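Aminotransferase (PDB 4GRX) probably transfers amino groups from omega-amino compounds to carbonyl acceptors, as a pyridoxal-phosphate-dependent class III transaminase. Local coordinates at residues F389-A395 / Q431-P437; R374-R378 / E454-D458; R60-N65 / T420-I425. The contacts are given in a common frame with arbitrary orientation. Residue numbers count along the deposited sequence, not the author numbering.

Contact 1. Residues F389-A395 / Q431-P437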
loop_
_atom_site.group_PDB
_atom_site.type_symbol
_atom_site.label_atom_id
_atom_site.label_comp_id
_atom_site.label_asym_id
_atom_site.label_seq_id
_atom_site.Cartn_x
_atom_site.Cartn_y
_atom_site.Cartn_z
ATOM N N PHE A 389 -0.948 10.495 -25.061
ATOM C CA PHE A 389 0.300 9.728 -24.988
ATOM C C PHE A 389 0.095 8.335 -24.397
ATOM O O PHE A 389 0.904 7.869 -23.581
ATOM C CB PHE A 389 1.349 10.486 -24.176
ATOM C CG PHE A 389 2.270 11.336 -25.000
ATOM C CD1 PHE A 389 1.834 11.935 -26.183
ATOM C CD2 PHE A 389 3.580 11.562 -24.574
ATOM C CE1 PHE A 389 2.689 12.729 -26.931
ATOM C CE2 PHE A 389 4.437 12.359 -25.311
ATOM C CZ PHE A 389 3.991 12.948 -26.494
ATOM N N MET A 390 -0.992 7.672 -24.790
ATOM C CA MET A 390 -1.199 6.276 -24.430
ATOM C C MET A 390 -1.800 5.513 -25.604
ATOM O O MET A 390 -2.848 5.885 -26.137
ATOM C CB MET A 390 -2.018 6.148 -23.142
ATOM C CG MET A 390 -3.453 6.626 -23.211
ATOM S SD MET A 390 -4.264 6.595 -21.605
ATOM C CE MET A 390 -4.229 4.859 -21.140
ATOM N N TRP A 391 -1.101 4.467 -26.032
ATOM C CA TRP A 391 -1.398 3.811 -27.311
ATOM C C TRP A 391 -1.070 2.350 -27.295
ATOM O O TRP A 391 -0.217 1.894 -26.504
ATOM C CB TRP A 391 -0.614 4.479 -28.429
ATOM C CG TRP A 391 -0.997 5.922 -28.647
ATOM C CD1 TRP A 391 -0.405 7.046 -28.090
ATOM C CD2 TRP A 391 -2.098 6.443 -29.481
ATOM N NE1 TRP A 391 -1.040 8.188 -28.500
ATOM C CE2 TRP A 391 -2.064 7.899 -29.335
ATOM C CE3 TRP A 391 -3.068 5.870 -30.297
ATOM C CZ2 TRP A 391 -2.972 8.725 -29.991
ATOM C CZ3 TRP A 391 -3.980 6.711 -30.953
ATOM C CH2 TRP A 391 -3.934 8.100 -30.800
ATOM N N ALA A 392 -1.750 1.602 -28.165
ATOM C CA ALA A 392 -1.462 0.181 -28.349
ATOM C C ALA A 392 -1.702 -0.339 -29.771
ATOM O O ALA A 392 -2.620 0.104 -30.473
ATOM C CB ALA A 392 -2.210 -0.664 -27.338
ATOM N N LEU A 393 -0.835 -1.266 -30.175
ATOM C CA LEU A 393 -0.991 -2.050 -31.381
ATOM C C LEU A 393 -1.399 -3.486 -31.005
ATOM O O LEU A 393 -0.821 -4.090 -30.104
ATOM C CB LEU A 393 0.330 -2.064 -32.135
ATOM C CG LEU A 393 0.811 -0.700 -32.626
ATOM C CD1 LEU A 393 2.335 -0.592 -32.591
ATOM C CD2 LEU A 393 0.253 -0.398 -34.016
ATOM N N GLU A 394 -2.402 -4.027 -31.684
ATOM C CA GLU A 394 -2.824 -5.402 -31.409
ATOM C C GLU A 394 -2.242 -6.397 -32.416
ATOM O O GLU A 394 -2.514 -6.299 -33.606
ATOM C CB GLU A 394 -4.333 -5.494 -31.438
ATOM C CG GLU A 394 -4.830 -6.878 -31.105
ATOM C CD GLU A 394 -5.089 -7.086 -29.622
ATOM O OE1 GLU A 394 -5.055 -6.104 -28.833
ATOM O OE2 GLU A 394 -5.341 -8.251 -29.255
ATOM N N ALA A 395 -1.447 -7.350 -31.948
ATOM C CA ALA A 395 -0.861 -8.347 -32.846
ATOM C C ALA A 395 -1.835 -9.481 -33.138
ATOM O O ALA A 395 -2.473 -10.025 -32.227
ATOM C CB ALA A 395 0.436 -8.899 -32.275
ATOM N N GLN A 431 -1.246 -9.659 -26.159
ATOM C CA GLN A 431 -0.792 -9.350 -27.514
ATOM C C GLN A 431 -1.029 -7.878 -27.895
ATOM O O GLN A 431 -1.077 -7.521 -29.079
ATOM C CB GLN A 431 -1.365 -10.353 -28.526
ATOM C CG GLN A 431 -0.919 -11.782 -28.222
ATOM C CD GLN A 431 -1.253 -12.792 -29.301
ATOM O OE1 GLN A 431 -1.406 -12.454 -30.478
ATOM N NE2 GLN A 431 -1.343 -14.057 -28.906
ATOM N N SER A 432 -1.144 -7.035 -26.867
ATOM C CA SER A 432 -1.297 -5.587 -27.009
ATOM C C SER A 432 0.043 -4.908 -26.768
ATOM O O SER A 432 0.497 -4.822 -25.617
ATOM C CB SER A 432 -2.317 -5.054 -25.988
ATOM O OG SER A 432 -3.609 -5.593 -26.204
ATOM N N ILE A 433 0.682 -4.445 -27.844
ATOM C CA ILE A 433 1.934 -3.691 -27.756
ATOM C C ILE A 433 1.647 -2.259 -27.303
ATOM O O ILE A 433 1.074 -1.455 -28.046
ATOM C CB ILE A 433 2.646 -3.661 -29.110
ATOM C CG1 ILE A 433 2.762 -5.079 -29.668
ATOM C CG2 ILE A 433 4.007 -2.974 -28.994
ATOM C CD1 ILE A 433 2.494 -5.166 -31.153
ATOM N N VAL A 434 2.061 -1.945 -26.080
ATOM C CA VAL A 434 1.699 -0.697 -25.427
ATOM C C VAL A 434 2.832 0.313 -25.486
ATOM O O VAL A 434 4.006 -0.023 -25.337
ATOM C CB VAL A 434 1.286 -0.956 -23.967
ATOM C CG1 VAL A 434 1.085 0.336 -23.204
ATOM C CG2 VAL A 434 0.015 -1.779 -23.929
ATOM N N LEU A 435 2.466 1.563 -25.716
ATOM C CA LEU A 435 3.412 2.650 -25.730
ATOM C C LEU A 435 2.838 3.754 -24.862
ATOM O O LEU A 435 1.709 4.237 -25.103
ATOM C CB LEU A 435 3.623 3.129 -27.158
ATOM C CG LEU A 435 4.365 2.222 -28.144
ATOM C CD1 LEU A 435 4.417 2.886 -29.516
ATOM C CD2 LEU A 435 5.779 1.882 -27.664
ATOM N N CYS A 436 3.584 4.114 -23.821
ATOM C CA CYS A 436 3.175 5.176 -22.899
ATOM C C CYS A 436 4.387 5.943 -22.371
ATOM O O CYS A 436 4.670 5.922 -21.160
ATOM C CB CYS A 436 2.305 4.622 -21.752
ATOM S SG CYS A 436 3.075 3.354 -20.709
ATOM N N PRO A 437 5.100 6.640 -23.282
ATOM C CA PRO A 437 6.368 7.308 -22.962
ATOM C C PRO A 437 6.191 8.504 -22.010
ATOM O O PRO A 437 5.076 9.003 -21.860
ATOM C CB PRO A 437 6.872 7.797 -24.335
ATOM C CG PRO A 437 5.756 7.587 -25.311
ATOM C CD PRO A 437 4.559 7.077 -24.583
HETATM O O HOH W 1 -4.585 -8.233 -26.505
#
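Five backbone hydrogen bonds join strands 390-395 and 432-435, which run antiparallel with their axes 4.4 Å apart at an angle of 160°. Trp391 and Leu435 form one hydrogen-bonded pair (Trp391 N to Leu435 O 3.0 Å, Leu435 N to Trp391 O 2.8 Å), and Leu393 and Ile433 the next (Leu393 N to Ile433 O 2.9 Å, Ile433 N to Leu393 O 2.7 Å). Ala395 N to Gln431 O, 2.9 Å, adds the fifth bond. CA-H...O contacts fill in between, the shortest from Ala392 CA to Ile433 O at 3.0 Å.

Apolar packing follows the alternation of the strands. Trp391, Leu393, Ile433 and Leu435 share one face, where large hydrophobic groups suit the helices lying against it: Trp391 meets helix 357-375, and the three aliphatic residues meet Leu453 of helix 443-463. Within the pair, Leu393 CB lies 3.9 Å from Ile433 CD1.

The opposite face carries Ala392 and Val434, a non-hydrogen-bonded pair, where the CA atoms come closer (4.4 Å) than in the hydrogen-bonded pairs, with Ala392 CB 4.2 Å from Val434 CG2. Beside them is a polar pair. Water 1 donates to Glu394 OE2 (2.9 Å) and is hydrogen-bonded to Ser432 OG (2.8 Å), while salt bridges to Arg198 and Arg385 compensate the buried carboxylate of Glu394.

With strand 381-387 alongside 390-395, the ladder completes a three-stranded antiparallel sheet backed by helices on one face, consistent with the C-terminal part of the small domain in class III, fold-type I aminotransferases.

Contact 2. Residues R374-R378 / E454-D458; sequences RIADR and EKALD
A salt-bridge network centred on Arg378 ties the C-terminal end of helix 357-375 to helix 443-463. Helix 357-375 ends at Ile375, and a type I beta turn from Ile375 to Arg378 leads the chain away. Across the gap, Ile375 CA is 7.1 Å from Glu454 CA, and Arg378 CA is 9.7 Å from Asp458 CA. Arg378 (chi1 p, chi2 t, chi3 near 97°) brings its guanidinium to two acids one helical turn apart: NH2 to Glu454 OE2, 2.7 Å, and NH1 to Asp458 OD1, 2.6 Å, the latter also a hydrogen bond. Both carboxylates meet the guanidinium edge, while Leu457 CB lies over one face, 3.8 Å from Arg378 NH1. Arg378 NE gives a weak hydrogen bond to Ile375 O (3.3 Å). On the buried side of the charges, Ile375 (mt) places CG2 3.6 Å from CD1 of Leu457 (mt), and Ile375 CG1 approaches Glu454 CD at 3.6 Å. Arginine suits this place because one planar cation can serve two acids at once, leaving its face for apolar packing where the interface passes from buried aliphatics to solvent.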
loop_
_atom_site.group_PDB
_atom_site.type_symbol
_atom_site.label_atom_id
_atom_site.label_comp_id
_atom_site.label_asym_id
_atom_site.label_seq_id
_atom_site.Cartn_x
_atom_site.Cartn_y
_atom_site.Cartn_z
ATOM N N ARG A 374 0.619 4.280 -39.525
ATOM C CA ARG A 374 1.622 3.795 -40.477
ATOM C C ARG A 374 2.056 2.372 -40.095
ATOM O O ARG A 374 2.096 1.487 -40.961
ATOM C CB ARG A 374 2.823 4.764 -40.568
ATOM C CG ARG A 374 3.824 4.479 -41.690
ATOM C CD ARG A 374 4.850 5.602 -41.879
ATOM N NE ARG A 374 5.678 5.870 -40.692
ATOM C CZ ARG A 374 5.491 6.876 -39.822
ATOM N NH1 ARG A 374 4.497 7.752 -39.981
ATOM N NH2 ARG A 374 6.306 7.017 -38.775
ATOM N N ILE A 375 2.336 2.151 -38.805
ATOM C CA ILE A 375 2.819 0.854 -38.320
ATOM C C ILE A 375 1.769 -0.254 -38.414
ATOM O O ILE A 375 2.100 -1.396 -38.702
ATOM C CB ILE A 375 3.439 0.961 -36.906
ATOM C CG1 ILE A 375 4.738 1.772 -36.976
ATOM C CG2 ILE A 375 3.815 -0.408 -36.360
ATOM C CD1 ILE A 375 5.296 2.200 -35.637
ATOM N N ALA A 376 0.506 0.100 -38.206
ATOM C CA ALA A 376 -0.602 -0.854 -38.233
ATOM C C ALA A 376 -0.920 -1.388 -39.632
ATOM O O ALA A 376 -1.792 -2.245 -39.791
ATOM C CB ALA A 376 -1.843 -0.218 -37.636
ATOM N N ASP A 377 -0.218 -0.881 -40.642
ATOM C CA ASP A 377 -0.513 -1.223 -42.039
ATOM C C ASP A 377 -0.307 -2.700 -42.394
ATOM O O ASP A 377 -1.021 -3.241 -43.243
ATOM C CB ASP A 377 0.326 -0.366 -42.985
ATOM C CG ASP A 377 -0.289 -0.258 -44.364
ATOM O OD1 ASP A 377 -1.527 -0.424 -44.484
ATOM O OD2 ASP A 377 0.469 0.003 -45.325
ATOM N N ARG A 378 0.657 -3.337 -41.737
ATOM C CA ARG A 378 1.051 -4.712 -42.026
ATOM C C ARG A 378 0.009 -5.803 -41.693
ATOM O O ARG A 378 -0.970 -5.538 -40.987
ATOM C CB ARG A 378 2.367 -4.998 -41.319
ATOM C CG ARG A 378 2.344 -4.658 -39.850
ATOM C CD ARG A 378 3.703 -4.898 -39.266
ATOM N NE ARG A 378 4.467 -3.667 -39.211
ATOM C CZ ARG A 378 5.789 -3.618 -39.236
ATOM N NH1 ARG A 378 6.492 -4.733 -39.342
ATOM N NH2 ARG A 378 6.406 -2.450 -39.166
ATOM N N GLU A 454 9.496 -0.792 -34.968
ATOM C CA GLU A 454 9.258 -1.359 -36.289
ATOM C C GLU A 454 10.212 -2.481 -36.631
ATOM O O GLU A 454 9.805 -3.503 -37.189
ATOM C CB GLU A 454 9.400 -0.283 -37.352
ATOM C CG GLU A 454 8.361 0.810 -37.291
ATOM C CD GLU A 454 7.805 1.087 -38.662
ATOM O OE1 GLU A 454 7.781 2.272 -39.084
ATOM O OE2 GLU A 454 7.414 0.095 -39.321
ATOM N N LYS A 455 11.486 -2.264 -36.319
ATOM C CA LYS A 455 12.524 -3.260 -36.532
ATOM C C LYS A 455 12.189 -4.529 -35.737
ATOM O O LYS A 455 12.153 -5.632 -36.296
ATOM C CB LYS A 455 13.886 -2.692 -36.128
ATOM C CG LYS A 455 15.065 -3.327 -36.852
ATOM C CD LYS A 455 16.353 -2.539 -36.638
ATOM C CE LYS A 455 16.163 -1.049 -36.925
ATOM N NZ LYS A 455 17.466 -0.360 -37.147
ATOM N N ALA A 456 11.910 -4.346 -34.447
ATOM C CA ALA A 456 11.432 -5.417 -33.573
ATOM C C ALA A 456 10.265 -6.178 -34.197
ATOM O O ALA A 456 10.301 -7.407 -34.269
ATOM C CB ALA A 456 11.049 -4.863 -32.213
ATOM N N LEU A 457 9.252 -5.456 -34.678
ATOM C CA LEU A 457 8.110 -6.114 -35.314
ATOM C C LEU A 457 8.507 -6.923 -36.568
ATOM O O LEU A 457 8.040 -8.050 -36.751
ATOM C CB LEU A 457 6.966 -5.129 -35.616
ATOM C CG LEU A 457 6.307 -4.389 -34.446
ATOM C CD1 LEU A 457 5.313 -3.355 -34.951
ATOM C CD2 LEU A 457 5.637 -5.330 -33.453
ATOM N N ASP A 458 9.369 -6.358 -37.412
ATOM C CA ASP A 458 9.807 -7.050 -38.626
ATOM C C ASP A 458 10.456 -8.369 -38.250
ATOM O O ASP A 458 10.127 -9.420 -38.808
ATOM C CB ASP A 458 10.821 -6.216 -39.410
ATOM C CG ASP A 458 10.205 -5.005 -40.094
ATOM O OD1 ASP A 458 8.999 -4.714 -39.918
ATOM O OD2 ASP A 458 10.957 -4.321 -40.816
#

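Contact 3. Residues R60-N65 / T420-I425; sequences RYLDAN and TDLGLI
A helix ends in a Schellman motif and passes straight into a very short parallel strand, pairing with chain 355 residues distant. Gly423, the C-prime residue, has phi/psi 81/32, a positive phi that glycine adopts easily; its N bonds Thr420 O at 3.0 Å. Strand 424-425 then joins strand 60-63 at the end of a mixed four-stranded sheet, with Leu62 opposite Leu424 (CA to CA 4.9 Å) and Asp63 opposite Ile425 (4.4 Å). Three hydrogen bonds build the ladder: Leu62 N to Gly423 O 3.0 Å, Ile425 N to Leu62 O 2.9 Å, and Ala64 N to Ile425 O 2.9 Å. Branched Ile425 (mm) fills the space beside Tyr61, its CG1 3.9 Å from Tyr61 CB. The Tyr61 ring edge meets Thr420 O, 3.6 Å from CE2. On the face of Leu62 and Leu424 (both tp), small Ala64 admits Leu424 CD1 at 3.8 Å from its CB. Asp63 reaches Tyr94 of the second subunit through OD2; its OD1 closes an Asx turn by accepting Asn65 N at 2.8 Å.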
loop_
_atom_site.group_PDB
_atom_site.type_symbol
_atom_site.label_atom_id
_atom_site.label_comp_id
_atom_site.label_asym_id
_atom_site.label_seq_id
_atom_site.Cartn_x
_atom_site.Cartn_y
_atom_site.Cartn_z
ATOM N N ARG A 60 22.217 1.419 -22.613
ATOM C CA ARG A 60 21.268 2.516 -22.479
ATOM C C ARG A 60 19.985 2.228 -23.265
ATOM O O ARG A 60 20.043 1.709 -24.376
ATOM C CB ARG A 60 21.962 3.804 -22.946
ATOM C CG ARG A 60 21.135 5.072 -23.027
ATOM C CD ARG A 60 21.892 6.105 -23.862
ATOM N NE ARG A 60 21.247 7.415 -23.821
ATOM C CZ ARG A 60 21.511 8.360 -22.919
ATOM N NH1 ARG A 60 22.431 8.153 -21.976
ATOM N NH2 ARG A 60 20.853 9.515 -22.961
ATOM N N TYR A 61 18.835 2.546 -22.673
ATOM C CA TYR A 61 17.523 2.230 -23.261
ATOM C C TYR A 61 16.541 3.414 -23.210
ATOM O O TYR A 61 16.472 4.141 -22.214
ATOM C CB TYR A 61 16.859 1.040 -22.553
ATOM C CG TYR A 61 17.755 -0.141 -22.188
ATOM C CD1 TYR A 61 18.610 -0.084 -21.081
ATOM C CD2 TYR A 61 17.703 -1.341 -22.917
ATOM C CE1 TYR A 61 19.400 -1.168 -20.730
ATOM C CE2 TYR A 61 18.499 -2.425 -22.574
ATOM C CZ TYR A 61 19.343 -2.332 -21.481
ATOM O OH TYR A 61 20.138 -3.398 -21.134
ATOM N N LEU A 62 15.766 3.584 -24.279
ATOM C CA LEU A 62 14.643 4.518 -24.276
ATOM C C LEU A 62 13.392 3.852 -23.686
ATOM O O LEU A 62 12.762 3.023 -24.338
ATOM C CB LEU A 62 14.385 5.012 -25.695
ATOM C CG LEU A 62 13.191 5.917 -25.966
ATOM C CD1 LEU A 62 13.270 7.186 -25.132
ATOM C CD2 LEU A 62 13.135 6.239 -27.453
ATOM N N ASP A 63 13.042 4.202 -22.450
ATOM C CA ASP A 63 11.910 3.552 -21.763
ATOM C C ASP A 63 10.590 4.173 -22.196
ATOM O O ASP A 63 10.163 5.174 -21.636
ATOM C CB ASP A 63 12.060 3.590 -20.229
ATOM C CG ASP A 63 11.000 2.756 -19.513
ATOM O OD1 ASP A 63 9.812 2.800 -19.914
ATOM O OD2 ASP A 63 11.341 2.047 -18.530
ATOM N N ALA A 64 9.954 3.563 -23.192
ATOM C CA ALA A 64 8.697 4.061 -23.752
ATOM C C ALA A 64 7.495 3.630 -22.917
ATOM O O ALA A 64 6.358 3.732 -23.362
ATOM C CB ALA A 64 8.531 3.593 -25.188
ATOM N N ASN A 65 7.747 3.161 -21.701
ATOM C CA ASN A 65 6.683 2.731 -20.799
ATOM C C ASN A 65 6.648 3.623 -19.567
ATOM O O ASN A 65 5.983 3.312 -18.582
ATOM C CB ASN A 65 6.915 1.275 -20.389
ATOM C CG ASN A 65 5.635 0.547 -20.076
ATOM O OD1 ASN A 65 5.353 0.217 -18.918
ATOM N ND2 ASN A 65 4.843 0.287 -21.103
ATOM N N THR A 420 13.975 -4.613 -26.161
ATOM C CA THR A 420 15.060 -4.439 -25.222
ATOM C C THR A 420 16.417 -4.596 -25.917
ATOM O O THR A 420 17.309 -3.801 -25.691
ATOM C CB THR A 420 14.891 -5.382 -24.006
ATOM O OG1 THR A 420 13.724 -4.985 -23.288
ATOM C CG2 THR A 420 16.081 -5.309 -23.047
ATOM N N ASP A 421 16.562 -5.591 -26.786
ATOM C CA ASP A 421 17.859 -5.840 -27.434
ATOM C C ASP A 421 18.271 -4.736 -28.362
ATOM O O ASP A 421 19.454 -4.588 -28.626
ATOM C CB ASP A 421 17.875 -7.161 -28.199
ATOM C CG ASP A 421 17.902 -8.348 -27.284
ATOM O OD1 ASP A 421 18.401 -8.210 -26.143
ATOM O OD2 ASP A 421 17.416 -9.419 -27.693
ATOM N N LEU A 422 17.287 -3.971 -28.839
ATOM C CA LEU A 422 17.502 -2.829 -29.737
ATOM C C LEU A 422 17.527 -1.488 -28.999
ATOM O O LEU A 422 17.534 -0.427 -29.626
ATOM C CB LEU A 422 16.398 -2.791 -30.788
ATOM C CG LEU A 422 16.335 -3.997 -31.719
ATOM C CD1 LEU A 422 14.917 -4.172 -32.244
ATOM C CD2 LEU A 422 17.355 -3.873 -32.845
ATOM N N GLY A 423 17.509 -1.542 -27.669
ATOM C CA GLY A 423 17.544 -0.340 -26.852
ATOM C C GLY A 423 16.215 0.371 -26.671
ATOM O O GLY A 423 16.194 1.598 -26.538
ATOM N N LEU A 424 15.109 -0.383 -26.645
ATOM C CA LEU A 424 13.775 0.210 -26.451
ATOM C C LEU A 424 13.005 -0.545 -25.390
ATOM O O LEU A 424 12.658 -1.705 -25.593
ATOM C CB LEU A 424 12.966 0.263 -27.776
ATOM C CG LEU A 424 11.448 0.579 -27.759
ATOM C CD1 LEU A 424 11.181 2.010 -27.342
ATOM C CD2 LEU A 424 10.752 0.314 -29.090
ATOM N N ILE A 425 12.736 0.086 -24.251
ATOM C CA ILE A 425 11.865 -0.571 -23.279
ATOM C C ILE A 425 10.427 -0.399 -23.773
ATOM O O ILE A 425 9.910 0.719 -23.877
ATOM C CB ILE A 425 12.027 -0.051 -21.831
ATOM C CG1 ILE A 425 13.444 -0.315 -21.268
ATOM C CG2 ILE A 425 10.927 -0.611 -20.940
ATOM C CD1 ILE A 425 14.000 -1.705 -21.471
#

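Overall arrangement
Contacts 1 and 2 share a hydrophobic core, their centres 12 Å apart: Ile433 CD1 lies 3.9 Å from Leu457 CD2, and Leu393 CD1 4.1 Å from Ile375 CG2. Contact 3 is about 14 Å from contact 1, centre to centre, and meets it through a probable hydrogen bond between Cys436 N and Ala64 O (2.8 Å), so the chain just beyond strand 60-63 meets the chain just beyond strand 432-435. Contacts 2 and 3, about 17 Å apart by centres, meet where Leu422 CD1 packs 3.7 Å from Ala456 N. The side chains of Asn65 and Val434 are about 7 and 9 Å from bound delta-amino valeric acid. Leu429, between strands 424-425 and 432-435, lines that pocket with Lys297, which carries the cofactor.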